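Local coordinates for probable glutathione S-transferase (Bordetella bronchiseptica RB50, PDB 3H1N), which is probably a glutathione S-transferase, an enzyme of the family that joins glutathione to electrophilic compounds, at residues G172-D177 with Y183-L188; S187-V192 with A218-L223; L60-R65 with P74-A79; H129-A134 with E139-V144. All coordinates share one frame; numbering follows the deposited sequence. Where two conformers were deposited one is given.

Contact 1: G172-D177 with Y183-L188; sequences GGWLTD and YADLSL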
loop_
_atom_site.group_PDB
_atom_site.type_symbol
_atom_site.label_atom_id
_atom_site.label_comp_id
_atom_site.label_asym_id
_atom_site.label_seq_id
_atom_site.Cartn_x
_atom_site.Cartn_y
_atom_site.Cartn_z
ATOM N N GLY B 172 -1.425 -27.388 3.438
ATOM C CA GLY B 172 -2.681 -26.851 3.947
ATOM C C GLY B 172 -3.565 -26.125 2.952
ATOM O O GLY B 172 -4.730 -25.846 3.257
ATOM N N GLY B 173 -3.005 -25.785 1.788
ATOM C CA GLY B 173 -3.771 -25.185 0.703
ATOM C C GLY B 173 -4.188 -23.730 0.897
ATOM O O GLY B 173 -5.116 -23.265 0.221
ATOM N N TRP B 174 -3.509 -23.016 1.799
ATOM C CA TRP B 174 -3.747 -21.588 2.023
ATOM C C TRP B 174 -2.429 -20.795 2.030
ATOM O O TRP B 174 -1.336 -21.365 1.950
ATOM C CB TRP B 174 -4.491 -21.340 3.342
ATOM C CG TRP B 174 -5.851 -21.977 3.468
ATOM C CD1 TRP B 174 -6.209 -22.977 4.328
ATOM C CD2 TRP B 174 -7.033 -21.651 2.719
ATOM N NE1 TRP B 174 -7.544 -23.297 4.162
ATOM C CE2 TRP B 174 -8.069 -22.502 3.177
ATOM C CE3 TRP B 174 -7.316 -20.729 1.699
ATOM C CZ2 TRP B 174 -9.369 -22.449 2.657
ATOM C CZ3 TRP B 174 -8.612 -20.683 1.174
ATOM C CH2 TRP B 174 -9.620 -21.541 1.655
ATOM N N LEU B 175 -2.546 -19.477 2.143
ATOM C CA LEU B 175 -1.383 -18.595 2.163
ATOM C C LEU B 175 -0.612 -18.643 3.484
ATOM O O LEU B 175 0.564 -18.252 3.542
ATOM C CB LEU B 175 -1.808 -17.155 1.858
ATOM C CG LEU B 175 -2.149 -16.840 0.392
ATOM C CD1 LEU B 175 -2.889 -15.489 0.303
ATOM C CD2 LEU B 175 -0.909 -16.829 -0.488
ATOM N N THR B 176 -1.279 -19.091 4.545
ATOM C CA THR B 176 -0.680 -19.113 5.892
ATOM C C THR B 176 -0.673 -20.518 6.486
ATOM O O THR B 176 -1.244 -21.455 5.914
ATOM C CB THR B 176 -1.419 -18.156 6.871
ATOM O OG1 THR B 176 -2.650 -18.753 7.301
ATOM C CG2 THR B 176 -1.710 -16.832 6.196
ATOM N N ASP B 177 -0.037 -20.661 7.645
ATOM C CA ASP B 177 0.027 -21.956 8.326
ATOM C C ASP B 177 -1.027 -22.051 9.431
ATOM O O ASP B 177 -1.034 -23.005 10.208
ATOM C CB ASP B 177 1.441 -22.196 8.882
ATOM C CG ASP B 177 2.530 -21.960 7.835
ATOM O OD1 ASP B 177 2.654 -22.776 6.887
ATOM O OD2 ASP B 177 3.262 -20.946 7.955
ATOM N N TYR B 183 -7.807 -13.273 5.430
ATOM C CA TYR B 183 -8.356 -12.287 4.502
ATOM C C TYR B 183 -7.524 -12.119 3.219
ATOM O O TYR B 183 -8.075 -11.774 2.176
ATOM C CB TYR B 183 -8.618 -10.952 5.181
ATOM C CG TYR B 183 -7.406 -10.231 5.705
ATOM C CD1 TYR B 183 -6.561 -9.526 4.846
ATOM C CD2 TYR B 183 -7.145 -10.181 7.074
ATOM C CE1 TYR B 183 -5.457 -8.817 5.338
ATOM C CE2 TYR B 183 -6.050 -9.471 7.575
ATOM C CZ TYR B 183 -5.206 -8.798 6.702
ATOM O OH TYR B 183 -4.123 -8.074 7.190
ATOM N N ALA B 184 -6.213 -12.374 3.301
ATOM C CA ALA B 184 -5.347 -12.340 2.122
ATOM C C ALA B 184 -5.715 -13.439 1.101
ATOM O O ALA B 184 -5.603 -13.227 -0.116
ATOM C CB ALA B 184 -3.887 -12.439 2.525
ATOM N N ASP B 185 -6.160 -14.593 1.591
ATOM C CA ASP B 185 -6.668 -15.643 0.698
ATOM C C ASP B 185 -7.908 -15.183 -0.072
ATOM O O ASP B 185 -8.035 -15.463 -1.279
ATOM C CB ASP B 185 -6.960 -16.950 1.451
ATOM C CG ASP B 185 -5.736 -17.518 2.129
ATOM O OD1 ASP B 185 -4.900 -18.140 1.446
ATOM O OD2 ASP B 185 -5.618 -17.358 3.362
ATOM N N LEU B 186 -8.824 -14.487 0.616
ATOM C CA LEU B 186 -10.021 -13.950 -0.057
ATOM C C LEU B 186 -9.651 -12.883 -1.082
ATOM O O LEU B 186 -10.182 -12.852 -2.191
ATOM C CB LEU B 186 -11.013 -13.371 0.951
ATOM C CG LEU B 186 -11.480 -14.256 2.101
ATOM C CD1 LEU B 186 -12.532 -13.492 2.901
ATOM C CD2 LEU B 186 -12.042 -15.611 1.604
ATOM N N SER B 187 -8.723 -12.018 -0.705
ATOM C CA SER B 187 -8.242 -10.975 -1.597
ATOM C C SER B 187 -7.573 -11.574 -2.835
ATOM O O SER B 187 -7.716 -11.046 -3.946
ATOM C CB SER B 187 -7.263 -10.077 -0.840
ATOM O OG SER B 187 -7.945 -9.389 0.209
ATOM N N LEU B 188 -6.850 -12.677 -2.641
ATOM C CA LEU B 188 -6.109 -13.303 -3.736
ATOM C C LEU B 188 -7.101 -13.898 -4.728
ATOM O O LEU B 188 -6.955 -13.747 -5.960
ATOM C CB LEU B 188 -5.122 -14.363 -3.212
ATOM C CG LEU B 188 -4.202 -15.069 -4.244
ATOM C CD1 LEU B 188 -3.409 -14.064 -5.116
ATOM C CD2 LEU B 188 -3.253 -16.049 -3.557
HETATM O O HOH W 1 -4.582 -18.762 5.511
#
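D185 meets the backbone of L175 with its carboxylate: OD1 takes the N-H of L175 at 2.8 Å, with 150° at the hydrogen, on the syn lone pair, the side facing OD2. With CG of D185 beside its own backbone N (chi1 -60°), the acid turns back toward the start of its helix, and OD2 accepts the backbone N of S182 as well. OD2 is also bonded to a water 2.8 Å away, and that water accepts from OG1 of T176 at 2.6 Å. The group is thus held through both oxygens, which should fix its rotation and probably favours the charged form. A Ser-x-x-Asp sequence with the acid folded back on the serine N is consistent with the N-capping box that starts the corresponding helix in glutathione transferases.

The aromatic part is slighter: CE3 at the edge of the W174 indole lies 3.6 Å from D185 OD1, near the ring plane, with ring and carboxylate planes 70° apart.

Apolar contact comes from L175, whose CD1 reaches across to A184 CB at 3.9 Å and to L188 CD2 at the same distance.

The loop 172-177 thereby lies against the first turns of helix 183-198. Helix 105-127 borders it through W110, which bonds to L175 O, and L114, while helix 211-221 brings R219 to W174 and L216 to D185.

Contact 2: S187-V192 with A218-L223; sequences SLYHVV and ARVAEL
Y189 and V220 join helix 183-198 to helix 211-221 inside the all-helical domain of the glutathione transferase fold. The contact is wholly apolar, with no hydrogen bond across it, and three residues make it.

Y189 gives the most surface. It meets the other helix with CB and one flank of its ring and leaves the hydroxyl out of the contact. Its chi1 of 147° stops well short of a fully staggered position, and this swings the ring along the partner helix past V220 to A221. H217, one turn before A221, also meets the ring, the two planes about 20° apart, and R235 touches Y189 from a loop.

V220 sits where the two backbones come nearest, its CA 6.4 Å from that of Y189. CG1 stands anti to the backbone N (chi1 176°) and lies against the base of the tyrosine, 3.5 Å from CG and 3.8 Å from CD2, at a slant to the ring. CG1 also comes within 3.6 Å of Y189 CB, and CG2 adds a looser contact there at 3.9 Å. The same valine also touches L186, so it packs against two residues of helix 183-198.

A221 adds the smallest share. It lies at the end of helix 211-221, and its short side chain lets the far part of the ring pass close by, with Y189 CE1 3.9 Å from A221 CB.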
loop_
_atom_site.group_PDB
_atom_site.type_symbol
_atom_site.label_atom_id
_atom_site.label_comp_id
_atom_site.label_asym_id
_atom_site.label_seq_id
_atom_site.Cartn_x
_atom_site.Cartn_y
_atom_site.Cartn_z
ATOM N N SER B 187 -8.723 -12.018 -0.705
ATOM C CA SER B 187 -8.242 -10.975 -1.597
ATOM C C SER B 187 -7.573 -11.574 -2.835
ATOM O O SER B 187 -7.716 -11.046 -3.946
ATOM C CB SER B 187 -7.263 -10.077 -0.840
ATOM O OG SER B 187 -7.945 -9.389 0.209
ATOM N N LEU B 188 -6.850 -12.677 -2.641
ATOM C CA LEU B 188 -6.109 -13.303 -3.736
ATOM C C LEU B 188 -7.101 -13.898 -4.728
ATOM O O LEU B 188 -6.955 -13.747 -5.960
ATOM C CB LEU B 188 -5.122 -14.363 -3.212
ATOM C CG LEU B 188 -4.202 -15.069 -4.244
ATOM C CD1 LEU B 188 -3.409 -14.064 -5.116
ATOM C CD2 LEU B 188 -3.253 -16.049 -3.557
ATOM N N TYR B 189 -8.132 -14.539 -4.194
ATOM C CA TYR B 189 -9.220 -15.025 -5.036
ATOM C C TYR B 189 -9.798 -13.861 -5.856
ATOM O O TYR B 189 -10.011 -13.988 -7.075
ATOM C CB TYR B 189 -10.315 -15.729 -4.197
ATOM C CG TYR B 189 -11.713 -15.543 -4.750
ATOM C CD1 TYR B 189 -12.263 -16.449 -5.665
ATOM C CD2 TYR B 189 -12.491 -14.453 -4.357
ATOM C CE1 TYR B 189 -13.524 -16.249 -6.179
ATOM C CE2 TYR B 189 -13.737 -14.244 -4.874
ATOM C CZ TYR B 189 -14.253 -15.136 -5.770
ATOM O OH TYR B 189 -15.507 -14.907 -6.264
ATOM N N HIS B 190 -10.023 -12.718 -5.199
ATOM C CA HIS B 190 -10.676 -11.610 -5.881
ATOM C C HIS B 190 -9.817 -10.983 -6.980
ATOM O O HIS B 190 -10.330 -10.663 -8.056
ATOM C CB HIS B 190 -11.197 -10.527 -4.919
ATOM C CG HIS B 190 -11.967 -9.446 -5.621
ATOM N ND1 HIS B 190 -13.190 -9.676 -6.213
ATOM C CD2 HIS B 190 -11.660 -8.153 -5.881
ATOM C CE1 HIS B 190 -13.620 -8.562 -6.782
ATOM N NE2 HIS B 190 -12.710 -7.619 -6.587
ATOM N N VAL B 191 -8.527 -10.799 -6.717
ATOM C CA VAL B 191 -7.643 -10.244 -7.738
ATOM C C VAL B 191 -7.552 -11.187 -8.971
ATOM O O VAL B 191 -7.490 -10.723 -10.124
ATOM C CB VAL B 191 -6.260 -9.798 -7.147
ATOM C CG1 VAL B 191 -5.321 -11.001 -6.886
ATOM C CG2 VAL B 191 -5.612 -8.775 -8.061
ATOM N N VAL B 192 -7.619 -12.503 -8.741
ATOM C CA VAL B 192 -7.639 -13.454 -9.854
ATOM C C VAL B 192 -8.970 -13.342 -10.636
ATOM O O VAL B 192 -8.974 -13.395 -11.880
ATOM C CB VAL B 192 -7.366 -14.922 -9.387
ATOM C CG1 VAL B 192 -7.602 -15.912 -10.518
ATOM C CG2 VAL B 192 -5.937 -15.061 -8.846
ATOM N N ALA B 218 -10.233 -21.447 -6.771
ATOM C CA ALA B 218 -11.391 -22.337 -6.803
ATOM C C ALA B 218 -11.887 -22.671 -5.394
ATOM O O ALA B 218 -13.084 -22.818 -5.178
ATOM C CB ALA B 218 -11.072 -23.604 -7.567
ATOM N N ARG B 219 -10.955 -22.796 -4.451
ATOM C CA ARG B 219 -11.282 -23.164 -3.081
ATOM C C ARG B 219 -12.120 -22.056 -2.424
ATOM O O ARG B 219 -13.146 -22.326 -1.797
ATOM C CB ARG B 219 -9.992 -23.423 -2.294
ATOM C CG ARG B 219 -10.194 -24.209 -1.013
ATOM C CD ARG B 219 -8.882 -24.502 -0.269
ATOM N NE ARG B 219 -9.163 -25.269 0.949
ATOM C CZ ARG B 219 -8.266 -25.584 1.881
ATOM N NH1 ARG B 219 -7.004 -25.190 1.756
ATOM N NH2 ARG B 219 -8.639 -26.273 2.957
ATOM N N VAL B 220 -11.680 -20.810 -2.583
ATOM C CA VAL B 220 -12.411 -19.673 -2.029
ATOM C C VAL B 220 -13.780 -19.518 -2.668
ATOM O O VAL B 220 -14.765 -19.231 -1.982
ATOM C CB VAL B 220 -11.633 -18.359 -2.199
ATOM C CG1 VAL B 220 -12.478 -17.165 -1.693
ATOM C CG2 VAL B 220 -10.321 -18.433 -1.451
ATOM N N ALA B 221 -13.828 -19.687 -3.986
ATOM C CA ALA B 221 -15.070 -19.610 -4.734
ATOM C C ALA B 221 -16.120 -20.574 -4.184
ATOM O O ALA B 221 -17.310 -20.273 -4.241
ATOM C CB ALA B 221 -14.820 -19.890 -6.203
ATOM N N GLU B 222 -15.667 -21.707 -3.637
ATOM C CA GLU B 222 -16.542 -22.761 -3.096
ATOM C C GLU B 222 -16.835 -22.700 -1.586
ATOM O O GLU B 222 -17.575 -23.521 -1.074
ATOM C CB GLU B 222 -15.962 -24.151 -3.413
ATOM C CG GLU B 222 -15.686 -24.411 -4.884
ATOM C CD GLU B 222 -16.954 -24.499 -5.705
ATOM O OE1 GLU B 222 -17.898 -25.200 -5.270
ATOM O OE2 GLU B 222 -17.012 -23.861 -6.781
ATOM N N LEU B 223 -16.245 -21.749 -0.867
ATOM C CA LEU B 223 -16.458 -21.660 0.580
ATOM C C LEU B 223 -17.939 -21.525 0.928
ATOM O O LEU B 223 -18.620 -20.660 0.366
ATOM C CB LEU B 223 -15.682 -20.462 1.145
ATOM C CG LEU B 223 -14.177 -20.671 1.254
ATOM C CD1 LEU B 223 -13.506 -19.344 1.654
ATOM C CD2 LEU B 223 -13.839 -21.785 2.243
#

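Contact 3: L60-R65 with P74-A79; sequences LDDMRR and PPYLVA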
loop_
_atom_site.group_PDB
_atom_site.type_symbol
_atom_site.label_atom_id
_atom_site.label_comp_id
_atom_site.label_asym_id
_atom_site.label_seq_id
_atom_site.Cartn_x
_atom_site.Cartn_y
_atom_site.Cartn_z
ATOM N N LEU B 60 -20.003 11.472 0.403
ATOM C CA LEU B 60 -19.184 12.686 0.315
ATOM C C LEU B 60 -19.451 13.597 1.503
ATOM O O LEU B 60 -18.510 14.161 2.065
ATOM C CB LEU B 60 -19.427 13.436 -1.003
ATOM C CG LEU B 60 -18.720 12.991 -2.300
ATOM C CD1 LEU B 60 -17.213 12.889 -2.131
ATOM C CD2 LEU B 60 -19.280 11.677 -2.837
ATOM N N ASP B 61 -20.726 13.712 1.891
ATOM C CA ASP B 61 -21.117 14.437 3.105
ATOM C C ASP B 61 -20.544 13.770 4.349
ATOM O O ASP B 61 -19.972 14.444 5.219
ATOM C CB ASP B 61 -22.643 14.538 3.245
ATOM C CG ASP B 61 -23.073 15.238 4.539
ATOM O OD1 ASP B 61 -22.741 16.430 4.715
ATOM O OD2 ASP B 61 -23.747 14.600 5.379
ATOM N N ASP B 62 -20.714 12.451 4.434
ATOM C CA ASP B 62 -20.230 11.709 5.594
ATOM C C ASP B 62 -18.729 11.877 5.788
ATOM O O ASP B 62 -18.256 12.042 6.909
ATOM C CB ASP B 62 -20.558 10.224 5.495
ATOM C CG ASP B 62 -20.137 9.472 6.736
ATOM O OD1 ASP B 62 -20.914 9.468 7.705
ATOM O OD2 ASP B 62 -19.016 8.919 6.757
HETATM N N MSE B 63 -17.988 11.839 4.688
HETATM C CA MSE B 63 -16.541 11.922 4.746
HETATM C C MSE B 63 -16.042 13.292 5.209
HETATM O O MSE B 63 -15.010 13.370 5.876
HETATM C CB MSE B 63 -15.941 11.565 3.395
HETATM C CG MSE B 63 -14.747 10.643 3.489
HETATM SE SE MSE B 63 -14.053 10.176 1.743
HETATM C CE MSE B 63 -15.679 10.262 0.694
ATOM N N ARG B 64 -16.785 14.352 4.876
ATOM C CA ARG B 64 -16.469 15.727 5.303
ATOM C C ARG B 64 -16.437 15.921 6.813
ATOM O O ARG B 64 -15.644 16.723 7.323
ATOM C CB ARG B 64 -17.502 16.717 4.760
ATOM C CG ARG B 64 -17.487 16.901 3.278
ATOM C CD ARG B 64 -18.462 17.996 2.890
ATOM N NE ARG B 64 -19.033 17.730 1.575
ATOM C CZ ARG B 64 -20.327 17.564 1.330
ATOM N NH1 ARG B 64 -21.217 17.665 2.308
ATOM N NH2 ARG B 64 -20.734 17.327 0.093
ATOM N N ARG B 65 -17.331 15.224 7.510
ATOM C CA ARG B 65 -17.480 15.386 8.957
ATOM C C ARG B 65 -16.440 14.585 9.730
ATOM O O ARG B 65 -16.204 14.839 10.910
ATOM C CB ARG B 65 -18.898 15.018 9.418
ATOM C CG ARG B 65 -19.615 14.031 8.516
ATOM C CD ARG B 65 -20.500 13.079 9.293
ATOM N NE ARG B 65 -19.841 12.601 10.501
ATOM C CZ ARG B 65 -20.188 11.501 11.156
ATOM N NH1 ARG B 65 -19.532 11.151 12.253
ATOM N NH2 ARG B 65 -21.180 10.746 10.710
ATOM N N PRO B 74 -12.289 6.725 -0.021
ATOM C CA PRO B 74 -12.950 5.444 0.224
ATOM C C PRO B 74 -12.074 4.294 -0.264
ATOM O O PRO B 74 -11.289 4.480 -1.190
ATOM C CB PRO B 74 -14.215 5.532 -0.635
ATOM C CG PRO B 74 -14.476 6.972 -0.817
ATOM C CD PRO B 74 -13.093 7.586 -0.916
ATOM N N PRO B 75 -12.220 3.094 0.328
ATOM C CA PRO B 75 -13.175 2.739 1.385
ATOM C C PRO B 75 -12.730 3.151 2.782
ATOM O O PRO B 75 -11.535 3.305 3.044
ATOM C CB PRO B 75 -13.227 1.220 1.305
ATOM C CG PRO B 75 -11.816 0.832 0.848
ATOM C CD PRO B 75 -11.436 1.925 -0.131
ATOM N N TYR B 76 -13.708 3.345 3.660
ATOM C CA TYR B 76 -13.451 3.471 5.086
ATOM C C TYR B 76 -14.528 2.726 5.882
ATOM O O TYR B 76 -15.638 2.451 5.384
ATOM C CB TYR B 76 -13.255 4.938 5.530
ATOM C CG TYR B 76 -14.448 5.841 5.287
ATOM C CD1 TYR B 76 -14.646 6.446 4.042
ATOM C CD2 TYR B 76 -15.361 6.103 6.303
ATOM C CE1 TYR B 76 -15.752 7.290 3.808
ATOM C CE2 TYR B 76 -16.467 6.939 6.090
ATOM C CZ TYR B 76 -16.656 7.527 4.834
ATOM O OH TYR B 76 -17.752 8.332 4.611
ATOM N N LEU B 77 -14.154 2.309 7.064
ATOM C CA LEU B 77 -14.960 1.519 7.947
ATOM C C LEU B 77 -15.096 2.236 9.273
ATOM O O LEU B 77 -14.148 2.579 9.891
ATOM C CB LEU B 77 -14.335 0.143 8.166
ATOM C CG LEU B 77 -15.188 -0.910 8.854
ATOM C CD1 LEU B 77 -16.171 -1.472 7.954
ATOM C CD2 LEU B 77 -14.437 -1.943 9.536
ATOM N N VAL B 78 -16.314 2.468 9.659
ATOM C CA VAL B 78 -16.610 3.036 10.968
ATOM C C VAL B 78 -17.018 1.881 11.886
ATOM O O VAL B 78 -18.055 1.242 11.685
ATOM C CB VAL B 78 -17.698 4.131 10.895
ATOM C CG1 VAL B 78 -17.776 4.890 12.218
ATOM C CG2 VAL B 78 -17.375 5.119 9.753
ATOM N N ALA B 79 -16.157 1.606 12.862
ATOM C CA ALA B 79 -16.242 0.400 13.691
ATOM C C ALA B 79 -15.718 0.737 15.066
ATOM O O ALA B 79 -14.625 1.293 15.186
ATOM C CB ALA B 79 -15.388 -0.713 13.090
#
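The ring of Y76 and the carboxylate of D62 lie almost in one plane, 8° apart, and meet at the phenol's edge. Y76 OH donates to D62 OD2 at 2.6 Å, arriving on the anti side of that oxygen and 16° out of the carboxylate plane. Because D62 extends with CG anti to its backbone N (chi1 -176°), the acid leans off the helix to the phenol. OD2 has a second partner in R66 NH1, a salt bridge that probably favours the charged carboxylate, and in one of the two conformers of R65 its NH2 pairs with D62 OD1 at 3.3 Å. The Y76 ring also meets that of W25, on the neighbouring strand 22-25, with the planes nearly parallel.

M63, a selenomethionine, approaches the same ring at a slant. Its CG is 3.5 Å from Y76 CE1, and SE stands 5.0 Å from the ring centroid, well off the normal, in an oblique Met-aromatic contact.

Strand 76-79 belongs to the thioredoxin-like N-terminal domain of the glutathione transferase fold, and the cis peptide between P74 and P75 matches the cis-proline turn that precedes this strand in the family. In relatives that turn borders the glutathione site. Here the bent end of M63, on helix 59-65, packs on the first proline of the turn, crossing the pyrrolidine of P74 at about a right angle: CE lies 3.8 Å from P74 CG, and SE is equally close to P74 CD. P74 also touches Y26 and W27.

Contact 4: H129-A134 with E139-V144; sequences HHPVAA and EDQQDV
Q141, just before helix 142-167, pushes its amide into the loop 129-134 and uses both ends of it. OE1 accepts two backbone N-H groups: V132 N at 2.8 Å, nearly along the C=O axis, and A133 N, longer at 3.2 Å and tilted from the carbonyl plane. NE2 donates to A133 O at 3.1 Å in an almost straight bond, 172° at the hydrogen, with the acceptor in the amide plane. Y137 O is a further partner of NE2. The glutamine's chi1 of 55° tucks CG between its backbone N and carbonyl carbon, and beyond CG the chain runs extended to the loop.

A133 O has a second donor, H130 ND1, 3.2 Å away and in the plane of its imidazole, so this proton sits on ND1. H129 NE2 bonds to I242 O. The carbonyl O of H129 is buried with no polar partner in the model; Q141 CG lies 3.8 Å from it.

Beside the amide, the contact is apolar and tight: P131 CG presses to 3.3 Å from V144 CG1, and V132 CG2 packs on V144 CG2. P131 and V144 each touch their own counterpart in the second subunit, whose R148 bonds to P131 O.

With two donors converging on OE1 and carbonyls facing NE2, the amide's orientation is unambiguous: exchanging N and O would set donor against donor and acceptor against acceptor.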
loop_
_atom_site.group_PDB
_atom_site.type_symbol
_atom_site.label_atom_id
_atom_site.label_comp_id
_atom_site.label_asym_id
_atom_site.label_seq_id
_atom_site.Cartn_x
_atom_site.Cartn_y
_atom_site.Cartn_z
ATOM N N HIS B 129 -5.207 1.126 -17.628
ATOM C CA HIS B 129 -6.149 1.914 -18.436
ATOM C C HIS B 129 -6.222 3.380 -18.044
ATOM O O HIS B 129 -6.800 4.184 -18.779
ATOM C CB HIS B 129 -7.555 1.284 -18.495
ATOM C CG HIS B 129 -8.137 0.933 -17.156
ATOM N ND1 HIS B 129 -8.603 1.885 -16.272
ATOM C CD2 HIS B 129 -8.367 -0.267 -16.570
ATOM C CE1 HIS B 129 -9.080 1.285 -15.193
ATOM N NE2 HIS B 129 -8.942 -0.021 -15.346
ATOM N N HIS B 130 -5.617 3.727 -16.907
ATOM C CA HIS B 130 -5.453 5.118 -16.501
ATOM C C HIS B 130 -3.991 5.436 -16.173
ATOM O O HIS B 130 -3.667 5.831 -15.040
ATOM C CB HIS B 130 -6.371 5.479 -15.324
ATOM C CG HIS B 130 -7.811 5.554 -15.707
ATOM N ND1 HIS B 130 -8.513 6.737 -15.750
ATOM C CD2 HIS B 130 -8.672 4.587 -16.104
ATOM C CE1 HIS B 130 -9.750 6.494 -16.155
ATOM N NE2 HIS B 130 -9.872 5.196 -16.372
ATOM N N PRO B 131 -3.104 5.285 -17.169
ATOM C CA PRO B 131 -1.667 5.458 -16.929
ATOM C C PRO B 131 -1.237 6.905 -16.765
ATOM O O PRO B 131 -0.162 7.166 -16.195
ATOM C CB PRO B 131 -1.032 4.857 -18.191
ATOM C CG PRO B 131 -2.093 5.045 -19.258
ATOM C CD PRO B 131 -3.383 4.805 -18.537
ATOM N N VAL B 132 -2.046 7.839 -17.276
ATOM C CA VAL B 132 -1.723 9.267 -17.189
ATOM C C VAL B 132 -2.357 9.889 -15.937
ATOM O O VAL B 132 -1.682 10.591 -15.169
ATOM C CB VAL B 132 -2.149 10.053 -18.477
ATOM C CG1 VAL B 132 -1.888 11.559 -18.325
ATOM C CG2 VAL B 132 -1.448 9.500 -19.733
ATOM N N ALA B 133 -3.648 9.624 -15.729
ATOM C CA ALA B 133 -4.398 10.274 -14.663
ATOM C C ALA B 133 -5.664 9.509 -14.329
ATOM O O ALA B 133 -6.467 9.183 -15.221
ATOM C CB ALA B 133 -4.745 11.694 -15.066
ATOM N N ALA B 134 -5.842 9.237 -13.034
ATOM C CA ALA B 134 -7.035 8.553 -12.537
ATOM C C ALA B 134 -8.277 9.399 -12.817
ATOM O O ALA B 134 -9.367 8.864 -13.044
ATOM C CB ALA B 134 -6.889 8.277 -11.042
ATOM N N GLU B 139 -10.524 6.989 -22.790
ATOM C CA GLU B 139 -10.424 7.305 -24.219
ATOM C C GLU B 139 -9.336 8.339 -24.518
ATOM O O GLU B 139 -8.712 8.297 -25.572
ATOM C CB GLU B 139 -11.775 7.773 -24.769
ATOM C CG GLU B 139 -12.815 6.654 -24.892
ATOM C CD GLU B 139 -13.339 6.144 -23.548
ATOM O OE1 GLU B 139 -13.279 6.881 -22.529
ATOM O OE2 GLU B 139 -13.812 4.985 -23.514
ATOM N N ASP B 140 -9.092 9.240 -23.568
ATOM C CA ASP B 140 -8.112 10.302 -23.754
ATOM C C ASP B 140 -6.672 9.874 -23.468
ATOM O O ASP B 140 -5.734 10.629 -23.722
ATOM C CB ASP B 140 -8.496 11.518 -22.916
ATOM C CG ASP B 140 -9.813 12.128 -23.360
ATOM O OD1 ASP B 140 -9.998 12.341 -24.583
ATOM O OD2 ASP B 140 -10.664 12.377 -22.484
ATOM N N GLN B 141 -6.502 8.656 -22.965
ATOM C CA GLN B 141 -5.161 8.132 -22.673
ATOM C C GLN B 141 -5.001 6.705 -23.209
ATOM O O GLN B 141 -4.163 5.938 -22.723
ATOM C CB GLN B 141 -4.840 8.239 -21.165
ATOM C CG GLN B 141 -5.876 7.574 -20.247
ATOM C CD GLN B 141 -5.734 7.996 -18.786
ATOM O OE1 GLN B 141 -4.645 7.950 -18.219
ATOM N NE2 GLN B 141 -6.842 8.392 -18.170
ATOM N N GLN B 142 -5.787 6.376 -24.236
ATOM C CA GLN B 142 -5.783 5.026 -24.813
ATOM C C GLN B 142 -4.438 4.611 -25.433
ATOM O O GLN B 142 -4.008 3.477 -25.268
ATOM C CB GLN B 142 -6.907 4.845 -25.845
ATOM C CG GLN B 142 -7.045 3.379 -26.268
ATOM C CD GLN B 142 -7.872 3.171 -27.523
ATOM O OE1 GLN B 142 -7.777 3.938 -28.487
ATOM N NE2 GLN B 142 -8.677 2.113 -27.527
ATOM N N ASP B 143 -3.791 5.522 -26.153
ATOM C CA ASP B 143 -2.486 5.229 -26.761
ATOM C C ASP B 143 -1.450 4.841 -25.705
ATOM O O ASP B 143 -0.647 3.913 -25.904
ATOM C CB ASP B 143 -1.970 6.429 -27.566
ATOM C CG ASP B 143 -2.903 6.821 -28.705
ATOM O OD1 ASP B 143 -3.713 5.986 -29.158
ATOM O OD2 ASP B 143 -2.815 7.978 -29.157
ATOM N N VAL B 144 -1.457 5.578 -24.598
ATOM C CA VAL B 144 -0.568 5.280 -23.472
ATOM C C VAL B 144 -0.960 3.924 -22.856
ATOM O O VAL B 144 -0.092 3.088 -22.577
ATOM C CB VAL B 144 -0.592 6.400 -22.423
ATOM C CG1 VAL B 144 0.361 6.077 -21.274
ATOM C CG2 VAL B 144 -0.212 7.743 -23.078
#

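Overall arrangement
The touching residues of all four contacts are largely buried, but at different depths. Contact 2, purely apolar, is nearest the centre of the chain. It shares S187 and L188 of helix 183-198 with contact 1 and touches it, R219 bonding to the carbonyl of G172; contact 1 adds a carboxylate that ties a loop to the helix start. Contact 4, in the same helical domain but peripheral and buried partly against the second subunit, also ties a loop to a helix start, through an amide. Contact 3 stands apart in the thioredoxin-like domain, about 28 Å from contact 4 between centres, and sets an acid and a selenomethionine of a helix against a tyrosine and a proline at the start of a strand.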